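Local atomic coordinates of DNA polymerase III subunit beta (PDB entry 4TRT), a protein that probably encircles DNA as a ring-shaped homodimer and tethers DNA polymerases and other proteins to it, giving replication its processivity. Residues Asp330-Phe335 / Ile343-Gly348; Val175-Phe180 / Gly352-Met357; Lys3-Lys8 / Leu86-Leu91; Asn67-Ala72 / Gly110-Tyr115. One frame throughout, in Å; residues are numbered along the deposited sequence.

Contact 1 (Asp330-Phe335 / Ile343-Gly348); sequences DAELLF and IFRAVG. Unlike the reference sequence in segment 343-348: V347 (reference Arg), G348 (reference Arg).
A salt bridge links E332 and R345 across the two strands, on one face of the sheet. OE1 of E332 accepts two N-H groups, from R345 NE at 2.8 Å and from R345 NH2 at 2.6 Å. Both nitrogens meet OE1 nearly along its C-O axis, and the oxygen lies in the guanidinium plane, while the carboxylate itself is turned 50° from that plane. R345 reaches this position with CG between the backbone N and the carbonyl carbon (chi1 60°) and an extended chain out to NE, side by side with E332. The second carboxylate oxygen, E332 OE2, takes the backbone N-H of G348 from above the carboxylate plane at 3.2 Å. An alanine in place of E332 would probably leave the R345 guanidinium without its carboxylate mate and the G348 N-H without this acceptor, freeing both to shift.

The antiparallel backbones pair E332 with R345 and L334 with I343, each through two hydrogen bonds. CD1 of L334 lies over one guanidinium face of R345, 4.0 Å from its NE, and L334 CB packs on I343 CB. On the other face of the sheet, CD2 of L333 makes a CH-pi contact with F344, 4.0 Å from the ring centroid.

This hairpin continues a larger antiparallel sheet: strand 330-335 is bonded to strand 248-253, with L333 pairing with V250, and strand 342-346 to strand 353-357 through F344 and A355. On the L333 side of the sheet, F335 packs against M311, L313 and F315 of strand 310-316, which belongs to another sheet.

Contact 2 (Val175-Phe180 / Gly352-Met357); sequences VAIRDF and GYMAVM. Unlike the reference sequence in segment 352-357: G352 (reference Arg), Y353 (reference Val), M354 (reference Tyr), A355 (reference Gly), V356 (reference Gly), M357 (reference His).
Strands 175-180 and 353-357 run antiparallel at 171°, with V175 and I177 in two-bond pairs with V356 and M354 and a further bond from D179 N to G352 O at 3.0 Å. The donor of that last bond stands 39° out of the carbonyl plane. A side chain at G352 would run into D179 O, and the backbone angles of G352 by themselves call for glycine. V175 and V356 lie side by side, CB to CB at 3.9 Å, on the face that also carries I177 and M354.

On the other face R178 crosses Y353 at about a right angle, R178 CD being 4.1 Å from Y353 CB, which sits over one face of the guanidinium. Y353 CG stands anti to the backbone N (chi1 174°), and ring atom CD1 of Y353 lies 3.4 Å from I177 O. Polar ends find partners beyond the two strands: R178 in G351 O and S139, the Y353 hydroxyl in A323 O and Y142 OH, and D179 in a salt bridge with R166.

Here a strand of the central domain joins the last strand of the chain, extending one sheet from domain to domain, as in the sliding-clamp fold, where sheets form the outer layer and helices line the DNA channel.

Contact 3 (Lys3-Lys8 / Leu86-Leu91); sequences KANVTK and LVELEL
K3 and E90 lie side by side on one face of the sheet, their chains extended in the same direction. K3 CE comes to 3.5 Å from E90 OE1, but K3 NZ stays 4.4 Å from that oxygen, longer than a salt bridge, and E90 OE1 has its salt bridge with R99 of the adjacent strand. Next along the same face, N5 and E88 are likewise alongside each other, with amide and carboxylate planes only 21° apart and N5 OD1 4.0 Å from E88 CB. A water donates to N5 OD1 and to V87 O, tying the N5 amide to the opposite backbone.

The reverse face is apolar. V6 and V87 point the same way, V6 CG1 touching V87 CB at 3.9 Å; CG1 gets there by standing between the backbone N and the carbonyl carbon (chi1 63°). V87 CG2 meets K8 CB at 3.7 Å, the two side chains crossing at about a right angle. A4 packs on L89, and both reach L43 of strand 42-48.

Paired backbone bonds at A4-L89 and V6-V87 set this antiparallel register. T7 stands at the N-cap position, and strand 2-7 passes directly into helix 8-21, as in the sliding-clamp domain, whose helices pack against one side of its sheets.

Contact 4 (Asn67-Ala72 / Gly110-Tyr115); sequences NFVVPA and GDIEAY
V69 lies on strand 68-71, at the N-terminal-domain end of a sheet that continues into the central domain, and is clasped by the loop G110-Y115, an inverse gamma turn centred on D111 followed by a short 3-10 segment. The V69 side chain points into this loop and is the main contributor from its strand. Its CG1, anti to the carbonyl carbon (chi1 -62°), meets I112 CD1 at 3.5 Å, the two side chains crossing obliquely, and also lies 4.1 Å from Y115 CB. Its other methyl, CG2, presses on the backbone of G110, with V69 CG2 only 3.4 Å from G110 CA, tighter than usual carbon packing. A side chain at G110 would collide with this methyl.

G110 N donates to V69 O at 2.9 Å, from 41° above the carbonyl plane, and a water accepts from V69 N and donates to G110 O at 2.8 Å. An alanine in place of V69 would probably open a gap between I112 CD1, Y115 CB and the G110 backbone, leaving the loop less firmly held against the strand.

On its other side within the sheet, strand 68-71 pairs with strand 33-38 through backbone bonds of F68 with V36 and V70 with L34, and I112 also packs on K35 of that strand. P71 stands at the N-cap position of helix 72-81.

In the fold
Contacts 3 and 4 come first along the chain and share the N-terminal domain: their centres lie 18 Å apart, their segments alternate, and L91 of one packs on F68 of the other. They belong to different sheets, contact 3 pairing strands 2-7 and 86-92 and contact 4 fastening a loop onto strand 68-71. Contacts 1 and 2 lie on the opposite side of the chain's centre, their centres 11 Å apart, in one sheet where strands 342-346 and 353-357 are neighbours; contact 1 falls within the chain span bridged by contact 2. About 44 to 53 Å separates the centres of the two groups, reflecting the elongated, three-domain subunit that forms half of the ring.

Contact 1 (Asp330-Phe335 / Ile343-Gly348)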
loop_
_atom_site.group_PDB
_atom_site.type_symbol
_atom_site.label_atom_id
_atom_site.label_comp_id
_atom_site.label_asym_id
_atom_site.label_seq_id
_atom_site.Cartn_x
_atom_site.Cartn_y
_atom_site.Cartn_z
ATOM N N ASP A 330 -27.989 -10.190 2.454
ATOM C CA ASP A 330 -28.152 -11.499 3.069
ATOM C C ASP A 330 -27.701 -12.597 2.128
ATOM O O ASP A 330 -27.904 -12.516 0.921
ATOM C CB ASP A 330 -29.606 -11.674 3.499
ATOM C CG ASP A 330 -30.001 -10.674 4.581
ATOM O OD1 ASP A 330 -29.574 -10.835 5.756
ATOM O OD2 ASP A 330 -30.715 -9.704 4.244
ATOM N N ALA A 331 -27.006 -13.578 2.694
ATOM C CA ALA A 331 -26.571 -14.736 1.942
ATOM C C ALA A 331 -27.550 -15.885 2.154
ATOM O O ALA A 331 -28.119 -16.026 3.231
ATOM C CB ALA A 331 -25.168 -15.143 2.374
ATOM N N GLU A 332 -27.714 -16.695 1.109
ATOM C CA GLU A 332 -28.475 -17.925 1.139
ATOM C C GLU A 332 -27.493 -19.049 0.859
ATOM O O GLU A 332 -26.796 -19.033 -0.152
ATOM C CB GLU A 332 -29.530 -17.880 0.033
ATOM C CG GLU A 332 -30.903 -18.364 0.410
ATOM C CD GLU A 332 -31.926 -18.028 -0.679
ATOM O OE1 GLU A 332 -31.799 -18.577 -1.781
ATOM O OE2 GLU A 332 -32.841 -17.206 -0.446
ATOM N N LEU A 333 -27.399 -20.004 1.773
ATOM C CA LEU A 333 -26.501 -21.159 1.604
ATOM C C LEU A 333 -27.379 -22.385 1.426
ATOM O O LEU A 333 -28.202 -22.688 2.296
ATOM C CB LEU A 333 -25.602 -21.344 2.847
ATOM C CG LEU A 333 -25.014 -20.083 3.490
ATOM C CD1 LEU A 333 -24.217 -20.453 4.726
ATOM C CD2 LEU A 333 -24.180 -19.296 2.473
ATOM N N LEU A 334 -27.200 -23.086 0.313
ATOM C CA LEU A 334 -27.993 -24.246 -0.011
ATOM C C LEU A 334 -27.085 -25.473 -0.031
ATOM O O LEU A 334 -26.157 -25.559 -0.841
ATOM C CB LEU A 334 -28.625 -24.067 -1.378
ATOM C CG LEU A 334 -29.434 -22.796 -1.644
ATOM C CD1 LEU A 334 -29.836 -22.786 -3.119
ATOM C CD2 LEU A 334 -30.651 -22.718 -0.755
ATOM N N PHE A 335 -27.376 -26.427 0.854
ATOM C CA PHE A 335 -26.541 -27.600 1.054
ATOM C C PHE A 335 -27.234 -28.845 0.532
ATOM O O PHE A 335 -28.436 -29.042 0.777
ATOM C CB PHE A 335 -26.243 -27.778 2.540
ATOM C CG PHE A 335 -25.516 -26.634 3.145
ATOM C CD1 PHE A 335 -24.203 -26.365 2.786
ATOM C CD2 PHE A 335 -26.145 -25.812 4.074
ATOM C CE1 PHE A 335 -23.515 -25.314 3.364
ATOM C CE2 PHE A 335 -25.469 -24.745 4.637
ATOM C CZ PHE A 335 -24.147 -24.505 4.285
ATOM N N ILE A 343 -24.444 -24.460 -2.780
ATOM C CA ILE A 343 -24.619 -23.223 -3.548
ATOM C C ILE A 343 -24.666 -22.058 -2.559
ATOM O O ILE A 343 -25.385 -22.127 -1.559
ATOM C CB ILE A 343 -25.906 -23.252 -4.398
ATOM C CG1 ILE A 343 -25.848 -24.364 -5.454
ATOM C CG2 ILE A 343 -26.141 -21.913 -5.079
ATOM C CD1 ILE A 343 -27.196 -24.621 -6.113
ATOM N N PHE A 344 -23.862 -21.019 -2.820
ATOM C CA PHE A 344 -23.931 -19.760 -2.094
ATOM C C PHE A 344 -24.432 -18.688 -3.063
ATOM O O PHE A 344 -23.952 -18.579 -4.191
ATOM C CB PHE A 344 -22.571 -19.320 -1.535
ATOM C CG PHE A 344 -21.921 -20.290 -0.576
ATOM C CD1 PHE A 344 -22.598 -21.379 -0.047
ATOM C CD2 PHE A 344 -20.621 -20.040 -0.142
ATOM C CE1 PHE A 344 -21.974 -22.234 0.832
ATOM C CE2 PHE A 344 -19.995 -20.872 0.761
ATOM C CZ PHE A 344 -20.667 -21.988 1.236
ATOM N N ARG A 345 -25.426 -17.918 -2.636
ATOM C CA ARG A 345 -25.978 -16.846 -3.458
ATOM C C ARG A 345 -26.624 -15.768 -2.578
ATOM O O ARG A 345 -26.720 -15.945 -1.360
ATOM C CB ARG A 345 -26.980 -17.422 -4.457
ATOM C CG ARG A 345 -28.153 -18.142 -3.829
ATOM C CD ARG A 345 -29.095 -18.746 -4.855
ATOM N NE ARG A 345 -30.388 -18.936 -4.223
ATOM C CZ ARG A 345 -31.484 -19.366 -4.824
ATOM N NH1 ARG A 345 -31.477 -19.700 -6.111
ATOM N NH2 ARG A 345 -32.607 -19.458 -4.119
ATOM N N ALA A 346 -27.031 -14.651 -3.184
ATOM C CA ALA A 346 -27.881 -13.659 -2.491
ATOM C C ALA A 346 -29.310 -14.191 -2.402
ATOM O O ALA A 346 -29.685 -15.090 -3.151
ATOM C CB ALA A 346 -27.846 -12.305 -3.194
ATOM N N VAL A 347 -30.113 -13.647 -1.490
ATOM C CA VAL A 347 -31.513 -14.065 -1.327
ATOM C C VAL A 347 -32.245 -14.158 -2.692
ATOM O O VAL A 347 -32.220 -13.223 -3.482
ATOM C CB VAL A 347 -32.267 -13.110 -0.361
ATOM C CG1 VAL A 347 -33.776 -13.375 -0.377
ATOM C CG2 VAL A 347 -31.714 -13.254 1.046
ATOM N N GLY A 348 -32.858 -15.308 -2.966
ATOM C CA GLY A 348 -33.577 -15.530 -4.225
ATOM C C GLY A 348 -32.739 -15.586 -5.491
ATOM O O GLY A 348 -33.284 -15.579 -6.596
#

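Contact 2 (Val175-Phe180 / Gly352-Met357)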
loop_
_atom_site.group_PDB
_atom_site.type_symbol
_atom_site.label_atom_id
_atom_site.label_comp_id
_atom_site.label_asym_id
_atom_site.label_seq_id
_atom_site.Cartn_x
_atom_site.Cartn_y
_atom_site.Cartn_z
ATOM N N VAL A 175 -17.596 -23.446 -9.146
ATOM C CA VAL A 175 -18.155 -22.740 -10.277
ATOM C C VAL A 175 -18.622 -21.374 -9.786
ATOM O O VAL A 175 -19.144 -21.250 -8.665
ATOM C CB VAL A 175 -19.391 -23.479 -10.859
ATOM C CG1 VAL A 175 -19.759 -22.868 -12.203
ATOM C CG2 VAL A 175 -19.136 -24.983 -10.994
ATOM N N ALA A 176 -18.442 -20.360 -10.621
ATOM C CA ALA A 176 -18.997 -19.031 -10.370
ATOM C C ALA A 176 -19.736 -18.613 -11.631
ATOM O O ALA A 176 -19.206 -18.763 -12.736
ATOM C CB ALA A 176 -17.893 -18.044 -10.047
ATOM N N ILE A 177 -20.948 -18.099 -11.438
ATOM C CA ILE A 177 -21.858 -17.704 -12.514
ATOM C C ILE A 177 -22.440 -16.343 -12.192
ATOM O O ILE A 177 -22.804 -16.069 -11.045
ATOM C CB ILE A 177 -23.033 -18.704 -12.617
ATOM C CG1 ILE A 177 -22.529 -20.109 -12.964
ATOM C CG2 ILE A 177 -24.106 -18.239 -13.618
ATOM C CD1 ILE A 177 -23.574 -21.174 -12.739
ATOM N N ARG A 178 -22.503 -15.461 -13.191
ATOM C CA ARG A 178 -23.324 -14.271 -13.077
ATOM C C ARG A 178 -24.082 -14.010 -14.375
ATOM O O ARG A 178 -23.475 -13.952 -15.446
ATOM C CB ARG A 178 -22.495 -13.051 -12.694
ATOM C CG ARG A 178 -23.377 -11.849 -12.352
ATOM C CD ARG A 178 -22.872 -11.065 -11.158
ATOM N NE ARG A 178 -23.891 -10.140 -10.669
ATOM C CZ ARG A 178 -23.749 -9.354 -9.607
ATOM N NH1 ARG A 178 -22.635 -9.378 -8.889
ATOM N NH2 ARG A 178 -24.745 -8.553 -9.250
ATOM N N ASP A 179 -25.399 -13.893 -14.256
ATOM C CA ASP A 179 -26.305 -13.511 -15.347
ATOM C C ASP A 179 -26.445 -12.008 -15.334
ATOM O O ASP A 179 -26.486 -11.404 -14.261
ATOM C CB ASP A 179 -27.698 -14.138 -15.148
ATOM C CG ASP A 179 -27.712 -15.632 -15.410
ATOM O OD1 ASP A 179 -27.162 -16.067 -16.444
ATOM O OD2 ASP A 179 -28.247 -16.392 -14.580
ATOM N N PHE A 180 -26.517 -11.404 -16.519
ATOM C CA PHE A 180 -26.671 -9.962 -16.636
ATOM C C PHE A 180 -27.436 -9.572 -17.921
ATOM O O PHE A 180 -27.467 -10.346 -18.874
ATOM C CB PHE A 180 -25.288 -9.297 -16.571
ATOM C CG PHE A 180 -24.346 -9.715 -17.671
ATOM C CD1 PHE A 180 -23.632 -10.896 -17.585
ATOM C CD2 PHE A 180 -24.158 -8.905 -18.788
ATOM C CE1 PHE A 180 -22.761 -11.282 -18.597
ATOM C CE2 PHE A 180 -23.286 -9.282 -19.807
ATOM C CZ PHE A 180 -22.585 -10.470 -19.709
ATOM N N GLY A 352 -28.336 -12.049 -9.934
ATOM C CA GLY A 352 -27.921 -12.990 -10.950
ATOM C C GLY A 352 -26.685 -13.818 -10.621
ATOM O O GLY A 352 -26.215 -14.562 -11.482
ATOM N N TYR A 353 -26.168 -13.706 -9.397
ATOM C CA TYR A 353 -24.901 -14.381 -9.008
ATOM C C TYR A 353 -25.119 -15.688 -8.293
ATOM O O TYR A 353 -26.016 -15.806 -7.497
ATOM C CB TYR A 353 -24.037 -13.490 -8.112
ATOM C CG TYR A 353 -22.796 -14.176 -7.550
ATOM C CD1 TYR A 353 -21.673 -14.404 -8.344
ATOM C CD2 TYR A 353 -22.754 -14.607 -6.232
ATOM C CE1 TYR A 353 -20.538 -15.023 -7.819
ATOM C CE2 TYR A 353 -21.625 -15.229 -5.703
ATOM C CZ TYR A 353 -20.525 -15.437 -6.506
ATOM O OH TYR A 353 -19.406 -16.039 -5.981
ATOM N N MET A 354 -24.247 -16.664 -8.546
ATOM C CA MET A 354 -24.311 -17.941 -7.863
ATOM C C MET A 354 -22.909 -18.556 -7.831
ATOM O O MET A 354 -22.202 -18.516 -8.836
ATOM C CB MET A 354 -25.260 -18.827 -8.658
ATOM C CG MET A 354 -25.480 -20.227 -8.150
ATOM S SD MET A 354 -26.285 -21.187 -9.459
ATOM C CE MET A 354 -27.371 -19.989 -10.206
ATOM N N ALA A 355 -22.545 -19.112 -6.686
ATOM C CA ALA A 355 -21.292 -19.845 -6.515
ATOM C C ALA A 355 -21.634 -21.289 -6.156
ATOM O O ALA A 355 -22.521 -21.533 -5.338
ATOM C CB ALA A 355 -20.445 -19.235 -5.409
ATOM N N VAL A 356 -20.925 -22.236 -6.769
ATOM C CA VAL A 356 -20.989 -23.626 -6.363
ATOM C C VAL A 356 -19.661 -23.957 -5.709
ATOM O O VAL A 356 -18.590 -23.689 -6.278
ATOM C CB VAL A 356 -21.238 -24.573 -7.553
ATOM C CG1 VAL A 356 -21.215 -26.044 -7.103
ATOM C CG2 VAL A 356 -22.556 -24.227 -8.227
ATOM N N MET A 357 -19.752 -24.513 -4.507
ATOM C CA MET A 357 -18.605 -24.889 -3.692
ATOM C C MET A 357 -18.601 -26.385 -3.473
ATOM O O MET A 357 -19.650 -26.961 -3.194
ATOM C CB MET A 357 -18.767 -24.273 -2.307
ATOM C CG MET A 357 -18.482 -22.791 -2.227
ATOM S SD MET A 357 -16.857 -22.407 -1.565
ATOM C CE MET A 357 -16.331 -23.810 -0.575
#

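Contact 3 (Lys3-Lys8 / Leu86-Leu91)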
loop_
_atom_site.group_PDB
_atom_site.type_symbol
_atom_site.label_atom_id
_atom_site.label_comp_id
_atom_site.label_asym_id
_atom_site.label_seq_id
_atom_site.Cartn_x
_atom_site.Cartn_y
_atom_site.Cartn_z
ATOM N N LYS A 3 2.325 20.024 -33.208
ATOM C CA LYS A 3 1.984 20.604 -31.908
ATOM C C LYS A 3 0.570 20.174 -31.530
ATOM O O LYS A 3 -0.325 20.207 -32.367
ATOM C CB LYS A 3 2.036 22.128 -31.927
ATOM C CG LYS A 3 3.389 22.727 -31.607
ATOM C CD LYS A 3 3.407 24.197 -31.962
ATOM C CE LYS A 3 4.728 24.848 -31.596
ATOM N NZ LYS A 3 4.754 26.281 -31.935
ATOM N N ALA A 4 0.373 19.769 -30.277
ATOM C CA ALA A 4 -0.942 19.383 -29.790
ATOM C C ALA A 4 -1.251 20.069 -28.459
ATOM O O ALA A 4 -0.370 20.229 -27.623
ATOM C CB ALA A 4 -1.048 17.862 -29.650
ATOM N N ASN A 5 -2.502 20.490 -28.287
ATOM C CA ASN A 5 -2.969 20.994 -27.001
ATOM C C ASN A 5 -3.989 20.021 -26.448
ATOM O O ASN A 5 -4.960 19.713 -27.108
ATOM C CB ASN A 5 -3.559 22.397 -27.150
ATOM C CG ASN A 5 -2.487 23.448 -27.310
ATOM O OD1 ASN A 5 -1.733 23.745 -26.374
ATOM N ND2 ASN A 5 -2.405 24.012 -28.489
ATOM N N VAL A 6 -3.745 19.536 -25.242
ATOM C CA VAL A 6 -4.563 18.507 -24.640
ATOM C C VAL A 6 -4.759 18.822 -23.144
ATOM O O VAL A 6 -3.931 19.492 -22.519
ATOM C CB VAL A 6 -3.912 17.100 -24.866
ATOM C CG1 VAL A 6 -2.555 16.998 -24.193
ATOM C CG2 VAL A 6 -4.811 15.977 -24.387
ATOM N N THR A 7 -5.894 18.389 -22.601
ATOM C CA THR A 7 -6.182 18.506 -21.173
ATOM C C THR A 7 -5.363 17.464 -20.424
ATOM O O THR A 7 -5.312 16.306 -20.844
ATOM C CB THR A 7 -7.688 18.299 -20.930
ATOM O OG1 THR A 7 -8.392 19.450 -21.416
ATOM C CG2 THR A 7 -7.990 18.115 -19.480
ATOM N N LYS A 8 -4.715 17.865 -19.334
ATOM C CA LYS A 8 -3.916 16.937 -18.542
ATOM C C LYS A 8 -4.770 15.782 -18.003
ATOM O O LYS A 8 -4.331 14.627 -18.034
ATOM C CB LYS A 8 -3.207 17.636 -17.383
ATOM C CG LYS A 8 -2.257 16.728 -16.610
ATOM C CD LYS A 8 -1.579 17.428 -15.441
ATOM C CE LYS A 8 -2.532 17.652 -14.270
ATOM N NZ LYS A 8 -1.938 18.554 -13.262
ATOM N N LEU A 86 -3.480 22.255 -18.519
ATOM C CA LEU A 86 -3.424 22.192 -19.964
ATOM C C LEU A 86 -1.991 21.887 -20.405
ATOM O O LEU A 86 -1.020 22.513 -19.924
ATOM C CB LEU A 86 -3.955 23.472 -20.618
ATOM C CG LEU A 86 -5.404 23.879 -20.315
ATOM C CD1 LEU A 86 -5.708 25.198 -21.019
ATOM C CD2 LEU A 86 -6.434 22.824 -20.699
ATOM N N VAL A 87 -1.876 20.917 -21.308
ATOM C CA VAL A 87 -0.568 20.405 -21.741
ATOM C C VAL A 87 -0.340 20.737 -23.216
ATOM O O VAL A 87 -1.232 20.559 -24.035
ATOM C CB VAL A 87 -0.467 18.892 -21.507
ATOM C CG1 VAL A 87 0.923 18.358 -21.888
ATOM C CG2 VAL A 87 -0.777 18.547 -20.046
ATOM N N GLU A 88 0.852 21.233 -23.534
ATOM C CA GLU A 88 1.285 21.384 -24.917
ATOM C C GLU A 88 2.309 20.293 -25.263
ATOM O O GLU A 88 3.298 20.122 -24.554
ATOM C CB GLU A 88 1.901 22.767 -25.156
ATOM C CG GLU A 88 2.205 23.002 -26.632
ATOM C CD GLU A 88 2.923 24.296 -26.936
ATOM O OE1 GLU A 88 3.899 24.626 -26.231
ATOM O OE2 GLU A 88 2.525 24.953 -27.919
ATOM N N LEU A 89 2.055 19.567 -26.349
ATOM C CA LEU A 89 3.004 18.606 -26.908
ATOM C C LEU A 89 3.563 19.212 -28.171
ATOM O O LEU A 89 2.830 19.868 -28.935
ATOM C CB LEU A 89 2.320 17.277 -27.240
ATOM C CG LEU A 89 1.673 16.565 -26.063
ATOM C CD1 LEU A 89 0.972 15.290 -26.523
ATOM C CD2 LEU A 89 2.729 16.311 -24.979
ATOM N N GLU A 90 4.866 19.053 -28.371
ATOM C CA GLU A 90 5.514 19.467 -29.607
ATOM C C GLU A 90 6.548 18.410 -29.997
ATOM O O GLU A 90 7.286 17.926 -29.156
ATOM C CB GLU A 90 6.173 20.844 -29.463
ATOM C CG GLU A 90 6.923 21.303 -30.718
ATOM C CD GLU A 90 7.655 22.626 -30.554
ATOM O OE1 GLU A 90 7.298 23.431 -29.673
ATOM O OE2 GLU A 90 8.589 22.878 -31.336
ATOM N N LEU A 91 6.599 18.057 -31.276
ATOM C CA LEU A 91 7.549 17.068 -31.760
ATOM C C LEU A 91 8.468 17.738 -32.755
ATOM O O LEU A 91 8.022 18.221 -33.802
ATOM C CB LEU A 91 6.819 15.894 -32.420
ATOM C CG LEU A 91 7.726 14.765 -32.924
ATOM C CD1 LEU A 91 8.255 13.993 -31.726
ATOM C CD2 LEU A 91 6.977 13.833 -33.868
HETATM O O HOH W 1 -3.420 22.804 -24.066
#

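Contact 4 (Asn67-Ala72 / Gly110-Tyr115)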
loop_
_atom_site.group_PDB
_atom_site.type_symbol
_atom_site.label_atom_id
_atom_site.label_comp_id
_atom_site.label_asym_id
_atom_site.label_seq_id
_atom_site.Cartn_x
_atom_site.Cartn_y
_atom_site.Cartn_z
ATOM N N ASN A 67 3.284 10.821 -36.274
ATOM C CA ASN A 67 3.270 9.730 -35.299
ATOM C C ASN A 67 4.647 9.552 -34.677
ATOM O O ASN A 67 5.655 9.876 -35.295
ATOM C CB ASN A 67 2.839 8.425 -35.952
ATOM C CG ASN A 67 1.488 8.518 -36.631
ATOM O OD1 ASN A 67 0.620 9.286 -36.229
ATOM N ND2 ASN A 67 1.308 7.726 -37.667
ATOM N N PHE A 68 4.685 9.042 -33.455
ATOM C CA PHE A 68 5.951 8.822 -32.759
ATOM C C PHE A 68 5.787 7.782 -31.668
ATOM O O PHE A 68 4.661 7.452 -31.294
ATOM C CB PHE A 68 6.484 10.145 -32.156
ATOM C CG PHE A 68 5.566 10.779 -31.156
ATOM C CD1 PHE A 68 4.581 11.673 -31.564
ATOM C CD2 PHE A 68 5.689 10.507 -29.806
ATOM C CE1 PHE A 68 3.743 12.275 -30.638
ATOM C CE2 PHE A 68 4.846 11.096 -28.872
ATOM C CZ PHE A 68 3.863 11.984 -29.293
ATOM N N VAL A 69 6.918 7.286 -31.160
ATOM C CA VAL A 69 6.949 6.438 -29.979
ATOM C C VAL A 69 7.813 7.066 -28.877
ATOM O O VAL A 69 8.807 7.736 -29.146
ATOM C CB VAL A 69 7.440 5.005 -30.285
ATOM C CG1 VAL A 69 6.497 4.303 -31.270
ATOM C CG2 VAL A 69 8.879 5.002 -30.796
ATOM N N VAL A 70 7.405 6.847 -27.636
ATOM C CA VAL A 70 8.139 7.287 -26.461
ATOM C C VAL A 70 8.000 6.194 -25.390
ATOM O O VAL A 70 7.042 5.418 -25.426
ATOM C CB VAL A 70 7.596 8.623 -25.889
ATOM C CG1 VAL A 70 8.102 9.826 -26.671
ATOM C CG2 VAL A 70 6.070 8.594 -25.824
ATOM N N PRO A 71 8.954 6.113 -24.445
ATOM C CA PRO A 71 8.811 5.146 -23.345
ATOM C C PRO A 71 7.521 5.432 -22.556
ATOM O O PRO A 71 7.324 6.559 -22.075
ATOM C CB PRO A 71 10.057 5.381 -22.481
ATOM C CG PRO A 71 10.997 6.179 -23.320
ATOM C CD PRO A 71 10.150 6.959 -24.285
ATOM N N ALA A 72 6.654 4.428 -22.451
ATOM C CA ALA A 72 5.308 4.618 -21.942
ATOM C C ALA A 72 5.266 5.065 -20.482
ATOM O O ALA A 72 4.507 5.974 -20.144
ATOM C CB ALA A 72 4.483 3.350 -22.131
ATOM N N GLY A 110 11.505 7.280 -30.042
ATOM C CA GLY A 110 12.102 6.041 -30.523
ATOM C C GLY A 110 11.869 5.784 -31.996
ATOM O O GLY A 110 11.499 6.682 -32.760
ATOM N N ASP A 111 12.087 4.536 -32.388
ATOM C CA ASP A 111 12.012 4.136 -33.793
ATOM C C ASP A 111 10.572 3.763 -34.148
ATOM O O ASP A 111 10.222 2.600 -34.162
ATOM C CB ASP A 111 12.968 2.959 -34.031
ATOM C CG ASP A 111 13.163 2.632 -35.509
ATOM O OD1 ASP A 111 12.614 3.335 -36.386
ATOM O OD2 ASP A 111 13.891 1.660 -35.783
ATOM N N ILE A 112 9.749 4.763 -34.448
ATOM C CA ILE A 112 8.339 4.529 -34.819
ATOM C C ILE A 112 8.218 3.559 -36.019
ATOM O O ILE A 112 7.337 2.698 -36.038
ATOM C CB ILE A 112 7.638 5.873 -35.144
ATOM C CG1 ILE A 112 6.173 5.687 -35.546
ATOM C CG2 ILE A 112 8.357 6.599 -36.272
ATOM C CD1 ILE A 112 5.292 5.145 -34.462
ATOM N N GLU A 113 9.123 3.674 -36.990
ATOM C CA GLU A 113 9.099 2.795 -38.179
ATOM C C GLU A 113 9.191 1.311 -37.833
ATOM O O GLU A 113 8.644 0.482 -38.546
ATOM C CB GLU A 113 10.224 3.150 -39.158
ATOM C CG GLU A 113 10.144 4.556 -39.741
ATOM C CD GLU A 113 8.887 4.786 -40.567
ATOM O OE1 GLU A 113 8.958 4.659 -41.816
ATOM O OE2 GLU A 113 7.831 5.085 -39.967
ATOM N N ALA A 114 9.866 0.984 -36.738
ATOM C CA ALA A 114 10.012 -0.403 -36.313
ATOM C C ALA A 114 8.895 -0.895 -35.382
ATOM O O ALA A 114 8.871 -2.078 -35.048
ATOM C CB ALA A 114 11.366 -0.602 -35.646
ATOM N N TYR A 115 7.998 -0.009 -34.938
ATOM C CA TYR A 115 6.888 -0.423 -34.067
ATOM C C TYR A 115 5.767 -1.062 -34.911
ATOM O O TYR A 115 5.401 -0.515 -35.945
ATOM C CB TYR A 115 6.336 0.758 -33.242
ATOM C CG TYR A 115 5.485 0.291 -32.084
ATOM C CD1 TYR A 115 4.135 0.006 -32.259
ATOM C CD2 TYR A 115 6.041 0.072 -30.830
ATOM C CE1 TYR A 115 3.351 -0.464 -31.210
ATOM C CE2 TYR A 115 5.271 -0.397 -29.784
ATOM C CZ TYR A 115 3.922 -0.666 -29.979
ATOM O OH TYR A 115 3.158 -1.136 -28.942
HETATM O O HOH W 2 9.233 8.313 -32.769
#